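Uncharacterized protein (Corynebacterium diphtheriae, PDB 3V7B) is of unknown function but belongs to the DUF2020 family, grouped in the Mog1p/PsbP clan, and folds as an antiparallel sheet flanked by helices. Local coordinates at residues 20-25 with 43-48; 27-32 with 47-52; 53-58 with 73-78; 84-89 with 116-121; 106-111 with 133-138. All blocks are in the same frame, centred on the assembly; numbering follows the deposited sequence.

How the contacts relate
All five contacts reach one antiparallel sheet. Contacts 1 and 2 share Gln-47 and Gly-48 on strand 46-50, at one margin of the sheet, their centres about 10 Å apart. Contact 2 is tied covalently to contact 3 by the disulfide between Cys-28 and Cys-58, and Tyr-30 also packs on Thr-55 there. Contact 3 meets contact 4 where Met-76 SE lies 4.0 Å from Val-85 CG2. Contacts 4 and 5 join through neighbouring strands, Gly-107 N lying 2.8 Å from Ala-118 O. Contacts 1 and 4 are the farthest apart, with centres about 25 Å from each other on opposite sides of the chain's centre. No active site is known to which they could be referred.

Contact 1 (20-25 with 43-48); sequences QGREGF and RMTGQG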
# COMPACT_ATOMS: atom_id res chain seq x y z
N GLN A 20 -14.47 4.34 -9.20
CA GLN A 20 -15.39 3.29 -9.65
C GLN A 20 -15.30 1.97 -8.88
O GLN A 20 -15.96 1.04 -9.24
CB GLN A 20 -15.18 2.99 -11.15
CG GLN A 20 -15.82 3.98 -12.10
CD GLN A 20 -15.10 5.31 -12.23
OE1 GLN A 20 -14.02 5.39 -12.82
NE2 GLN A 20 -15.73 6.38 -11.72
N GLY A 21 -14.49 1.91 -7.82
CA GLY A 21 -14.42 0.74 -6.98
C GLY A 21 -14.11 -0.57 -7.73
O GLY A 21 -13.41 -0.58 -8.69
N ARG A 22 -14.65 -1.66 -7.21
CA ARG A 22 -14.49 -3.04 -7.70
C ARG A 22 -14.90 -3.32 -9.17
O ARG A 22 -14.48 -4.30 -9.75
CB ARG A 22 -15.36 -3.92 -6.78
CG ARG A 22 -15.94 -5.16 -7.40
CD ARG A 22 -17.20 -5.59 -6.65
NE ARG A 22 -16.99 -6.99 -6.37
CZ ARG A 22 -16.21 -7.42 -5.40
NH1 ARG A 22 -16.04 -8.71 -5.27
NH2 ARG A 22 -15.64 -6.55 -4.53
N GLU A 23 -15.76 -2.48 -9.75
CA GLU A 23 -16.14 -2.58 -11.17
C GLU A 23 -15.25 -1.70 -12.02
O GLU A 23 -15.62 -1.35 -13.13
CB GLU A 23 -17.59 -2.17 -11.41
CG GLU A 23 -18.54 -3.34 -11.57
CD GLU A 23 -19.11 -3.79 -10.24
OE1 GLU A 23 -19.35 -2.92 -9.37
OE2 GLU A 23 -19.31 -5.00 -10.07
N GLY A 24 -14.10 -1.30 -11.49
CA GLY A 24 -13.14 -0.58 -12.30
C GLY A 24 -12.23 -1.51 -13.13
O GLY A 24 -12.03 -2.73 -12.81
N PHE A 25 -11.64 -0.90 -14.15
CA PHE A 25 -10.76 -1.60 -15.09
C PHE A 25 -9.31 -1.11 -15.10
O PHE A 25 -8.46 -1.82 -15.67
CB PHE A 25 -11.33 -1.48 -16.55
CG PHE A 25 -11.49 -0.05 -17.03
CD1 PHE A 25 -12.77 0.49 -17.25
CD2 PHE A 25 -10.38 0.77 -17.25
CE1 PHE A 25 -12.92 1.81 -17.68
CE2 PHE A 25 -10.53 2.08 -17.69
CZ PHE A 25 -11.79 2.60 -17.90
N ARG A 43 -8.12 -14.65 -7.15
CA ARG A 43 -8.49 -14.14 -8.45
C ARG A 43 -9.01 -12.70 -8.47
O ARG A 43 -9.74 -12.28 -7.57
CB ARG A 43 -9.51 -15.07 -9.10
CG ARG A 43 -8.91 -16.46 -9.31
CD ARG A 43 -9.98 -17.43 -9.77
NE ARG A 43 -9.53 -18.81 -9.91
CZ ARG A 43 -9.47 -19.70 -8.90
NH1 ARG A 43 -9.77 -19.35 -7.66
NH2 ARG A 43 -9.10 -20.96 -9.12
N MSE A 44 -8.66 -11.96 -9.52
CA MSE A 44 -9.07 -10.55 -9.69
C MSE A 44 -10.49 -10.39 -10.23
O MSE A 44 -10.86 -10.95 -11.31
CB MSE A 44 -8.11 -9.80 -10.64
CG MSE A 44 -8.09 -8.24 -10.47
SE MSE A 44 -7.12 -7.71 -8.87
CE MSE A 44 -5.37 -8.32 -9.30
N THR A 45 -11.27 -9.61 -9.52
CA THR A 45 -12.55 -9.13 -10.01
C THR A 45 -12.41 -7.78 -10.69
O THR A 45 -13.10 -7.49 -11.65
CB THR A 45 -13.56 -8.96 -8.86
OG1 THR A 45 -13.88 -10.25 -8.34
CG2 THR A 45 -14.83 -8.39 -9.42
N GLY A 46 -11.57 -6.92 -10.15
CA GLY A 46 -11.42 -5.58 -10.71
C GLY A 46 -10.37 -4.83 -9.93
O GLY A 46 -9.86 -5.36 -8.90
N GLN A 47 -10.07 -3.61 -10.38
CA GLN A 47 -9.05 -2.80 -9.75
C GLN A 47 -9.23 -1.36 -10.11
O GLN A 47 -9.87 -1.08 -11.06
CB GLN A 47 -7.66 -3.28 -10.14
CG GLN A 47 -7.27 -3.00 -11.58
CD GLN A 47 -6.04 -3.81 -11.94
OE1 GLN A 47 -6.17 -4.85 -12.57
NE2 GLN A 47 -4.88 -3.36 -11.51
N GLY A 48 -8.69 -0.45 -9.30
CA GLY A 48 -8.73 1.00 -9.65
C GLY A 48 -7.55 1.74 -9.06
O GLY A 48 -6.74 1.14 -8.38
O HOH W 1 -11.81 0.92 -9.82
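Direct polar contact rests on one hydrogen bond, from Gln-47 N to Gly-24 O at 3.2 Å. It is nearly straight at the hydrogen (168°), but the donor stands 55° above the carbonyl plane rather than along a lone pair. Water 1 adds a second link, donating to Gly-21 O at 2.5 Å and to Gln-47 O at 3.0 Å. Gly-21 O also accepts from Gly-24 N, 3.0 Å away, which closes the turn 21-24.

A weaker CA-H...O contact runs from Gly-46 CA to Arg-22 O at 3.5 Å; with no side chain on Gly-46, the two backbones come this close.

Van der Waals contact is carried by Arg-22 and Thr-45, which cross obliquely. Thr-45 CG2, anti to its backbone N, touches Arg-22 CG at 4.0 Å, and Thr-45 CB lies over one face of the guanidinium. The arginine chain bends at chi3, and its NH2 is bonded to Pro-64 O.

Thr-45 and Gly-46 both face Trp-61, a classic beta bulge. Strand 46-50 pairs with strand 57-61 along one side, and the loop 20-25 lines its other side, at the margin of the sheet.

Contact 2 (27-32 with 47-52); sequences ECPYLD and QGVDTR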
# COMPACT_ATOMS: atom_id res chain seq x y z
N GLU A 27 -5.66 -0.07 -14.71
CA GLU A 27 -4.65 -0.85 -14.12
C GLU A 27 -3.64 0.02 -13.40
O GLU A 27 -3.47 1.22 -13.72
CB GLU A 27 -4.00 -1.77 -15.16
CG GLU A 27 -5.02 -2.82 -15.66
CD GLU A 27 -4.42 -3.92 -16.54
OE1 GLU A 27 -5.25 -4.70 -17.09
OE2 GLU A 27 -3.14 -4.00 -16.71
N CYS A 28 -2.98 -0.59 -12.44
CA CYS A 28 -1.95 0.10 -11.65
C CYS A 28 -0.75 0.40 -12.51
O CYS A 28 -0.22 -0.53 -13.14
CB CYS A 28 -1.50 -0.82 -10.55
SG CYS A 28 -0.49 0.01 -9.33
N PRO A 29 -0.25 1.65 -12.51
CA PRO A 29 0.93 1.90 -13.40
C PRO A 29 2.19 1.19 -13.00
O PRO A 29 3.07 0.96 -13.86
CB PRO A 29 1.10 3.44 -13.40
CG PRO A 29 -0.20 3.96 -12.92
CD PRO A 29 -0.86 2.88 -12.04
N TYR A 30 2.25 0.71 -11.77
CA TYR A 30 3.50 0.16 -11.29
C TYR A 30 3.42 -1.26 -10.75
O TYR A 30 4.36 -1.72 -10.15
CB TYR A 30 4.11 1.08 -10.22
CG TYR A 30 3.16 1.51 -9.15
CD1 TYR A 30 3.06 0.78 -7.99
CD2 TYR A 30 2.36 2.66 -9.30
CE1 TYR A 30 2.23 1.19 -6.97
CE2 TYR A 30 1.49 3.08 -8.28
CZ TYR A 30 1.43 2.35 -7.14
OH TYR A 30 0.59 2.76 -6.16
N LEU A 31 2.28 -1.93 -10.87
CA LEU A 31 2.14 -3.31 -10.37
C LEU A 31 1.29 -4.04 -11.42
O LEU A 31 0.18 -3.60 -11.74
CB LEU A 31 1.44 -3.35 -9.04
CG LEU A 31 2.22 -2.92 -7.81
CD1 LEU A 31 1.38 -3.10 -6.53
CD2 LEU A 31 3.55 -3.68 -7.68
N ASP A 32 1.80 -5.16 -11.91
CA ASP A 32 1.07 -5.96 -12.87
C ASP A 32 -0.06 -6.72 -12.19
O ASP A 32 0.15 -7.38 -11.16
CB ASP A 32 2.08 -6.91 -13.50
CG ASP A 32 1.45 -7.89 -14.48
OD1 ASP A 32 1.35 -7.51 -15.66
OD2 ASP A 32 1.06 -9.05 -14.06
N GLN A 47 -10.07 -3.61 -10.38
CA GLN A 47 -9.05 -2.80 -9.75
C GLN A 47 -9.23 -1.36 -10.11
O GLN A 47 -9.87 -1.08 -11.06
CB GLN A 47 -7.66 -3.28 -10.14
CG GLN A 47 -7.27 -3.00 -11.58
CD GLN A 47 -6.04 -3.81 -11.94
OE1 GLN A 47 -6.17 -4.85 -12.57
NE2 GLN A 47 -4.88 -3.36 -11.51
N GLY A 48 -8.69 -0.45 -9.30
CA GLY A 48 -8.73 1.00 -9.65
C GLY A 48 -7.55 1.74 -9.06
O GLY A 48 -6.74 1.14 -8.38
N VAL A 49 -7.43 2.99 -9.48
CA VAL A 49 -6.39 3.85 -9.11
C VAL A 49 -7.04 5.13 -8.52
O VAL A 49 -8.16 5.53 -8.92
CB VAL A 49 -5.54 4.32 -10.32
CG1 VAL A 49 -4.88 3.13 -11.04
CG2 VAL A 49 -6.42 5.06 -11.31
N ASP A 50 -6.31 5.76 -7.61
CA ASP A 50 -6.75 6.97 -6.96
C ASP A 50 -5.71 7.99 -7.24
O ASP A 50 -4.65 7.96 -6.63
CB ASP A 50 -6.99 6.69 -5.45
CG ASP A 50 -7.46 7.96 -4.65
OD1 ASP A 50 -7.40 9.11 -5.18
OD2 ASP A 50 -7.91 7.76 -3.51
N THR A 51 -5.99 8.90 -8.17
CA THR A 51 -5.04 9.88 -8.65
C THR A 51 -4.99 11.14 -7.78
O THR A 51 -4.37 12.16 -8.17
CB THR A 51 -5.37 10.30 -10.08
OG1 THR A 51 -6.71 10.78 -10.11
CG2 THR A 51 -5.24 9.11 -10.98
N ARG A 52 -5.67 11.11 -6.63
CA ARG A 52 -5.43 12.22 -5.64
C ARG A 52 -3.98 12.32 -5.17
O ARG A 52 -3.48 13.42 -4.86
CB ARG A 52 -6.37 12.15 -4.44
CG ARG A 52 -7.80 12.40 -4.82
CD ARG A 52 -8.75 12.23 -3.63
NE ARG A 52 -8.58 10.90 -3.05
CZ ARG A 52 -8.92 10.57 -1.80
NH1 ARG A 52 -9.50 11.45 -0.98
NH2 ARG A 52 -8.71 9.33 -1.32
O HOH W 2 -2.50 -3.69 -12.49
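Glu-27 crosses the end of Gln-47 obliquely, its CG 3.9 Å from Gln-47 OE1. Carboxylate and amide planes are only 11° apart, yet it is the glutamate's CG, anti to the carbonyl carbon, that does the touching, and the extended chain carries the carboxylate onward. The amide oxygen is taken up by Ser-33 OG. Val-49 CG1 lies alongside the glutamate's backbone carbonyl, 3.6 Å from Glu-27 O.

Cys-28 N and Gln-47 NE2 are both donors and cannot bond each other. Water 2 resolves this by accepting from both, at 3.1 Å from Cys-28 N and 2.6 Å from Gln-47 NE2. It donates in turn to Leu-31 O at 2.8 Å, so one water ties the loop turn 28-31 to the strand. Cys-28 SG is anti to its backbone N (chi1 -169°) and forms the disulfide with Cys-58, a covalent link from this loop to strand 57-61.

Pro-29 adds a light apolar touch, its CD 4.2 Å from Val-49 CG1. Tyr-30 curls back so that Cys-28 SG stands 3.6 Å above the centre of one ring face, while its OH bonds Pro-56 O. Asp-32 is the N-cap of helix 33-40, its OD2 accepting from Trp-35 N.

Internal to 47-52, and apart from the loop, Asp-50 forms an Asx turn to Arg-52 N and a side-on salt bridge with the Arg-52 guanidinium, its OD2 also accepting from Met-17 N.

Contact 3 (53-58 with 73-78); sequences FDTPAC and VRHMPS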
# COMPACT_ATOMS: atom_id res chain seq x y z
N PHE A 53 -3.32 11.19 -5.21
CA PHE A 53 -1.91 11.06 -4.77
C PHE A 53 -1.02 11.32 -5.96
O PHE A 53 -1.35 10.90 -7.04
CB PHE A 53 -1.70 9.69 -4.20
CG PHE A 53 -2.66 9.37 -3.07
CD1 PHE A 53 -2.39 9.73 -1.75
CD2 PHE A 53 -3.85 8.76 -3.34
CE1 PHE A 53 -3.32 9.47 -0.69
CE2 PHE A 53 -4.77 8.46 -2.32
CZ PHE A 53 -4.51 8.81 -0.99
N ASP A 54 0.12 11.98 -5.75
CA ASP A 54 1.07 12.22 -6.86
C ASP A 54 1.35 10.89 -7.61
O ASP A 54 1.27 10.82 -8.85
CB ASP A 54 2.41 12.77 -6.37
CG ASP A 54 2.31 14.11 -5.64
OD1 ASP A 54 1.23 14.75 -5.66
OD2 ASP A 54 3.35 14.47 -5.04
N THR A 55 1.67 9.85 -6.84
CA THR A 55 1.73 8.49 -7.37
C THR A 55 0.39 7.86 -7.08
O THR A 55 0.04 7.68 -5.89
CB THR A 55 2.85 7.64 -6.71
OG1 THR A 55 4.11 8.24 -7.03
CG2 THR A 55 2.79 6.24 -7.26
N PRO A 56 -0.37 7.51 -8.13
CA PRO A 56 -1.70 6.98 -7.80
C PRO A 56 -1.68 5.79 -6.90
O PRO A 56 -0.85 4.93 -7.06
CB PRO A 56 -2.27 6.59 -9.17
CG PRO A 56 -1.57 7.49 -10.12
CD PRO A 56 -0.16 7.46 -9.58
N ALA A 57 -2.61 5.75 -5.95
CA ALA A 57 -2.84 4.59 -5.12
C ALA A 57 -3.54 3.54 -5.97
O ALA A 57 -4.30 3.90 -6.87
CB ALA A 57 -3.70 4.97 -3.96
N CYS A 58 -3.27 2.27 -5.71
CA CYS A 58 -3.84 1.18 -6.53
C CYS A 58 -4.59 0.25 -5.56
O CYS A 58 -4.08 -0.15 -4.50
CB CYS A 58 -2.77 0.39 -7.28
SG CYS A 58 -1.86 1.40 -8.49
N VAL A 73 1.12 5.05 -2.00
CA VAL A 73 2.33 5.83 -2.02
C VAL A 73 2.08 7.29 -1.61
O VAL A 73 1.26 7.98 -2.18
CB VAL A 73 3.06 5.77 -3.39
CG1 VAL A 73 4.38 6.61 -3.31
CG2 VAL A 73 3.41 4.30 -3.70
N ARG A 74 2.76 7.78 -0.56
CA ARG A 74 2.51 9.08 -0.01
C ARG A 74 3.76 9.95 -0.15
O ARG A 74 4.85 9.53 0.15
CB ARG A 74 2.19 9.02 1.47
CG ARG A 74 0.83 8.56 1.87
CD ARG A 74 -0.32 9.04 1.10
NE ARG A 74 -0.42 10.53 1.10
CZ ARG A 74 -1.06 11.28 1.98
NH1 ARG A 74 -1.78 10.74 2.92
NH2 ARG A 74 -1.03 12.60 1.86
N HIS A 75 3.60 11.11 -0.67
CA HIS A 75 4.70 12.08 -0.62
C HIS A 75 4.26 13.15 0.37
O HIS A 75 3.37 14.00 0.10
CB HIS A 75 4.99 12.66 -2.00
CG HIS A 75 5.65 11.69 -2.94
ND1 HIS A 75 4.97 10.64 -3.53
CD2 HIS A 75 6.94 11.66 -3.47
CE1 HIS A 75 5.81 9.96 -4.32
NE2 HIS A 75 7.02 10.58 -4.29
N MSE A 76 4.82 13.09 1.56
CA MSE A 76 4.44 14.02 2.65
C MSE A 76 5.32 15.29 2.62
O MSE A 76 6.39 15.30 2.01
CB MSE A 76 4.52 13.36 4.02
CG MSE A 76 3.67 12.06 4.18
SE MSE A 76 1.78 12.27 3.62
CE MSE A 76 1.14 13.18 5.20
N PRO A 77 4.83 16.39 3.23
CA PRO A 77 5.61 17.67 3.36
C PRO A 77 6.85 17.56 4.18
O PRO A 77 7.72 18.45 4.10
CB PRO A 77 4.64 18.59 4.13
CG PRO A 77 3.31 18.02 3.96
CD PRO A 77 3.46 16.53 3.78
N SER A 78 6.94 16.53 5.02
CA SER A 78 8.13 16.24 5.80
C SER A 78 8.27 14.75 6.13
O SER A 78 7.33 13.95 6.00
CB SER A 78 8.11 16.96 7.15
OG SER A 78 7.04 16.43 7.92
O HOH W 3 -0.67 6.53 -3.63
O HOH W 4 2.12 10.10 -3.88
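The guanidinium of Arg-74 lies between two groups: Met-76 SE stands 3.3 Å above one face, offset toward the rim, and Phe-53 CE1 lies over the opposite one. Seen from the phenyl ring, Arg-74 NE is at the edge and in plane, 3.6 Å from Phe-53 CD1. The two planes are 65° apart, so this is no parallel stack. Bends at chi2 and chi3 fold the arginine back to this position, where Asp-7 pairs with NE and the carbonyls of Leu-10 and Pro-11 accept from NH2 and NH1.

Asp-54 OD2 approaches His-75 CB at 3.9 Å, but its stronger partner is His-6 ND1.

The segments meet at the open end of the beta hairpin formed by strands 57-61 and 69-75, and here water replaces direct strand pairing. Water 3 donates to Thr-55 O at 2.6 Å and to Val-73 O at 2.8 Å. Water 4 also donates to Val-73 O, accepts from Thr-55 N at 3.0 Å and bonds His-75 ND1 at 2.9 Å, so the valine carbonyl is gripped by two waters.

Next to the two waters Thr-55 and Val-73 cross obliquely, CB to CB at 3.8 Å, and both lean on Leu-149 of helix 135-149.

Contact 4 (84-89 with 116-121); sequences RVVDWA and VYAVQK
Helix segment 84-89 and strand segment 116-121 run nearly antiparallel, their N-to-C directions 166° apart and their axes approaching to 7.5 Å; the closest pair of CA atoms belongs to Val-86 and Ala-118. The close approach is consistent with the alanine pair Ala-89 and Ala-118 that meets across it.

Val-86 reaches deepest, straddling the strand backbone with its two methyls. CG1, anti to the backbone N (chi1 168°), rests on the carbonyl of Ala-118, 3.4 Å from Ala-118 O. CG2 points further along the strand and lies 3.5 Å from Val-119 C, on the peptide link that leads to Gln-120. The same methyl also meets the aliphatic root of the glutamine, with Val-86 CG2 3.7 Å from Gln-120 CB.

One helical turn later, Ala-89 faces Ala-118 methyl to methyl, CB to CB at 4.0 Å. Its carbonyl end is met by the next inward-facing residue, Val-116 CG2 lying 3.7 Å from Ala-89 O. No hydrogen bond crosses the interface; methyl groups meet one another and the polar backbone of the partner.

Strand 114-121 pairs with strands 105-111 and 124-130. Helix 79-89 packs on the sheet face that carries Val-116, Ala-118 and Gln-120, with Val-127 of strand 124-130 also touching Ala-89, whereas Tyr-117 and Val-119 point to the other face and meet helix 135-149.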
# COMPACT_ATOMS: atom_id res chain seq x y z
N ARG A 84 4.45 9.62 10.62
CA ARG A 84 3.11 9.60 11.21
C ARG A 84 2.20 8.64 10.45
O ARG A 84 1.43 7.85 11.04
CB ARG A 84 2.57 11.03 11.17
CG ARG A 84 1.26 11.23 11.91
CD ARG A 84 0.83 12.69 11.84
NE ARG A 84 -0.37 12.88 12.60
CZ ARG A 84 -1.15 13.96 12.53
NH1 ARG A 84 -0.85 14.99 11.73
NH2 ARG A 84 -2.21 14.02 13.28
N VAL A 85 2.30 8.67 9.14
CA VAL A 85 1.59 7.72 8.24
C VAL A 85 1.98 6.27 8.58
O VAL A 85 1.13 5.41 8.85
CB VAL A 85 1.92 7.96 6.74
CG1 VAL A 85 1.25 6.90 5.85
CG2 VAL A 85 1.44 9.37 6.31
N VAL A 86 3.27 6.02 8.60
CA VAL A 86 3.75 4.70 8.86
C VAL A 86 3.31 4.18 10.26
O VAL A 86 2.87 3.06 10.39
CB VAL A 86 5.27 4.62 8.66
CG1 VAL A 86 5.81 3.32 9.20
CG2 VAL A 86 5.69 4.78 7.18
N ASP A 87 3.40 5.05 11.29
CA ASP A 87 3.00 4.68 12.63
C ASP A 87 1.50 4.52 12.73
O ASP A 87 1.01 3.70 13.52
CB ASP A 87 3.48 5.76 13.66
CG ASP A 87 4.95 5.77 13.85
OD1 ASP A 87 5.67 4.93 13.21
OD2 ASP A 87 5.40 6.60 14.69
N TRP A 88 0.75 5.25 11.94
CA TRP A 88 -0.71 5.03 11.91
C TRP A 88 -1.07 3.69 11.30
O TRP A 88 -1.82 2.91 11.93
CB TRP A 88 -1.35 6.19 11.16
CG TRP A 88 -2.70 5.94 10.59
CD1 TRP A 88 -3.92 5.87 11.27
CD2 TRP A 88 -3.03 5.70 9.16
NE1 TRP A 88 -4.96 5.59 10.37
CE2 TRP A 88 -4.49 5.50 9.10
CE3 TRP A 88 -2.29 5.66 7.98
CZ2 TRP A 88 -5.14 5.25 7.90
CZ3 TRP A 88 -2.94 5.39 6.79
CH2 TRP A 88 -4.34 5.21 6.75
N ALA A 89 -0.44 3.36 10.15
CA ALA A 89 -0.75 2.11 9.42
C ALA A 89 -0.23 0.87 10.17
O ALA A 89 -0.86 -0.18 10.13
CB ALA A 89 -0.17 2.14 8.03
N VAL A 116 -0.27 -5.91 6.97
CA VAL A 116 0.19 -4.57 6.59
C VAL A 116 1.71 -4.54 6.48
O VAL A 116 2.44 -5.28 7.16
CB VAL A 116 -0.30 -3.49 7.59
CG1 VAL A 116 0.31 -3.74 8.99
CG2 VAL A 116 -0.13 -2.04 7.02
N TYR A 117 2.21 -3.65 5.63
CA TYR A 117 3.60 -3.44 5.50
C TYR A 117 3.73 -1.98 5.16
O TYR A 117 3.21 -1.48 4.12
CB TYR A 117 4.25 -4.34 4.41
CG TYR A 117 5.79 -4.23 4.35
CD1 TYR A 117 6.60 -5.19 5.01
CD2 TYR A 117 6.43 -3.24 3.61
CE1 TYR A 117 7.97 -5.13 4.98
CE2 TYR A 117 7.82 -3.18 3.57
CZ TYR A 117 8.59 -4.15 4.25
OH TYR A 117 9.96 -4.15 4.25
N ALA A 118 4.38 -1.25 6.06
CA ALA A 118 4.44 0.22 5.98
C ALA A 118 5.81 0.75 6.29
O ALA A 118 6.38 0.49 7.33
CB ALA A 118 3.41 0.86 6.90
N VAL A 119 6.40 1.45 5.31
CA VAL A 119 7.74 1.95 5.46
C VAL A 119 7.88 3.35 4.93
O VAL A 119 7.11 3.78 4.10
CB VAL A 119 8.81 1.08 4.76
CG1 VAL A 119 8.99 -0.30 5.51
CG2 VAL A 119 8.43 0.92 3.24
N GLN A 120 8.81 4.06 5.50
CA GLN A 120 9.18 5.38 4.93
C GLN A 120 10.67 5.54 4.73
O GLN A 120 11.50 4.88 5.35
CB GLN A 120 8.62 6.51 5.79
CG GLN A 120 9.12 6.65 7.22
CD GLN A 120 10.55 7.05 7.44
OE1 GLN A 120 11.15 7.94 6.79
NE2 GLN A 120 11.11 6.41 8.40
N LYS A 121 10.98 6.51 3.87
CA LYS A 121 12.32 6.87 3.49
C LYS A 121 12.19 8.37 3.27
O LYS A 121 11.51 8.81 2.35
CB LYS A 121 12.79 6.19 2.19
CG LYS A 121 14.24 6.56 1.86
CD LYS A 121 14.91 5.67 0.79
CE LYS A 121 14.57 6.06 -0.63
NZ LYS A 121 15.70 5.70 -1.58

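Contact 5 (106-111 with 133-138); sequences GGRAGH and QQSLKA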
# COMPACT_ATOMS: atom_id res chain seq x y z
N GLY A 106 9.91 1.03 8.96
CA GLY A 106 8.54 1.14 9.38
C GLY A 106 8.17 -0.15 10.12
O GLY A 106 9.00 -0.63 10.89
N GLY A 107 7.01 -0.71 9.81
CA GLY A 107 6.47 -1.92 10.52
C GLY A 107 5.66 -2.85 9.63
O GLY A 107 5.23 -2.48 8.52
N ARG A 108 5.41 -4.05 10.13
CA ARG A 108 4.74 -5.07 9.39
C ARG A 108 4.08 -6.02 10.41
O ARG A 108 4.55 -6.12 11.56
CB ARG A 108 5.70 -5.85 8.47
CG ARG A 108 6.90 -6.44 9.17
CD ARG A 108 7.72 -7.38 8.31
NE ARG A 108 8.90 -7.83 9.08
CZ ARG A 108 9.71 -8.83 8.71
NH1 ARG A 108 9.50 -9.47 7.57
NH2 ARG A 108 10.75 -9.17 9.49
N ALA A 109 3.00 -6.66 9.99
CA ALA A 109 2.21 -7.53 10.85
C ALA A 109 1.28 -8.33 9.91
O ALA A 109 0.81 -7.78 8.86
CB ALA A 109 1.35 -6.73 11.83
N GLY A 110 1.08 -9.61 10.24
CA GLY A 110 0.15 -10.44 9.51
C GLY A 110 -0.71 -11.17 10.54
O GLY A 110 -0.16 -11.82 11.39
N HIS A 111 -2.03 -10.98 10.53
CA HIS A 111 -2.96 -11.65 11.50
C HIS A 111 -4.16 -12.24 10.80
O HIS A 111 -4.23 -12.22 9.57
CB HIS A 111 -3.45 -10.66 12.55
CG HIS A 111 -2.36 -9.92 13.26
ND1 HIS A 111 -1.39 -10.55 13.98
CD2 HIS A 111 -2.10 -8.55 13.37
CE1 HIS A 111 -0.55 -9.63 14.51
NE2 HIS A 111 -0.98 -8.40 14.13
N GLN A 133 -3.20 -13.42 5.54
CA GLN A 133 -2.64 -13.47 6.86
C GLN A 133 -1.13 -13.35 6.88
O GLN A 133 -0.56 -13.08 7.93
CB GLN A 133 -3.02 -14.75 7.53
CG GLN A 133 -4.53 -14.87 7.65
CD GLN A 133 -4.91 -15.91 8.67
OE1 GLN A 133 -4.27 -16.02 9.74
NE2 GLN A 133 -5.95 -16.69 8.37
N GLN A 134 -0.52 -13.48 5.71
CA GLN A 134 0.97 -13.48 5.58
C GLN A 134 1.51 -12.15 5.23
O GLN A 134 1.31 -11.74 4.11
CB GLN A 134 1.40 -14.42 4.48
CG GLN A 134 0.90 -15.85 4.67
CD GLN A 134 -0.60 -16.09 4.35
OE1 GLN A 134 -1.20 -15.48 3.46
NE2 GLN A 134 -1.22 -17.01 5.12
N SER A 135 2.28 -11.54 6.13
CA SER A 135 2.80 -10.18 5.92
C SER A 135 3.86 -10.20 4.78
O SER A 135 4.16 -9.17 4.16
CB SER A 135 3.39 -9.61 7.22
OG SER A 135 4.48 -10.39 7.65
N LEU A 136 4.45 -11.39 4.52
CA LEU A 136 5.34 -11.53 3.40
C LEU A 136 4.66 -11.09 2.11
O LEU A 136 5.29 -10.51 1.29
CB LEU A 136 5.91 -12.97 3.25
CG LEU A 136 6.96 -13.20 2.12
CD1 LEU A 136 8.11 -12.18 2.10
CD2 LEU A 136 7.48 -14.66 2.14
N LYS A 137 3.37 -11.32 1.93
CA LYS A 137 2.69 -10.93 0.70
C LYS A 137 2.68 -9.40 0.48
O LYS A 137 3.01 -8.90 -0.61
CB LYS A 137 1.28 -11.53 0.66
CG LYS A 137 1.35 -13.04 0.43
CD LYS A 137 -0.03 -13.68 0.63
CE LYS A 137 -0.02 -15.18 0.38
NZ LYS A 137 -1.44 -15.74 0.28
N ALA A 138 2.38 -8.69 1.54
CA ALA A 138 2.37 -7.25 1.61
C ALA A 138 3.79 -6.72 1.42
O ALA A 138 4.03 -5.71 0.69
CB ALA A 138 1.80 -6.78 2.96
O HOH W 5 6.94 -10.11 6.26
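Gln-133 lays the aliphatic part of its side chain against the last carbonyl of the strand segment, its CG 3.3 Å from His-111 O. CG is anti to the carbonyl carbon and the chain runs extended beyond it, so CB and CD pass the same oxygen. A CA-H...O contact joins in from the backbone, Gln-133 CA to His-111 O at 3.4 Å with 136° at the hydrogen.

One residue earlier the approach is reversed, and Gly-110 CA comes within 3.2 Å of Gln-133 O. With no side chain at Gly-110, the chain leading into helix 135-149 can pass directly against the strand.

Ser-135 lies on the next peptide, its CB 3.6 Å from Ala-109 O. Its OG occupies the crowded position between the backbone N and the carbonyl carbon (chi1 62°) and bonds water 5 at 2.8 Å. That water accepts from Arg-108 NH1 at 2.9 Å and so bridges the strand to the start of the helix. The same NH1 forms a salt bridge with Glu-139, one helical turn on, while Arg-108 NE bonds Pro-97 O of the neighbouring strand 96-98.

No direct hydrogen bond spans the two segments. What joins them is close van der Waals contact at carbonyl oxygens, one CA-H...O contact and a water bridge; the charge of Arg-108 is probably balanced mainly by Glu-139, while the water gives its NH1 a neutral second partner.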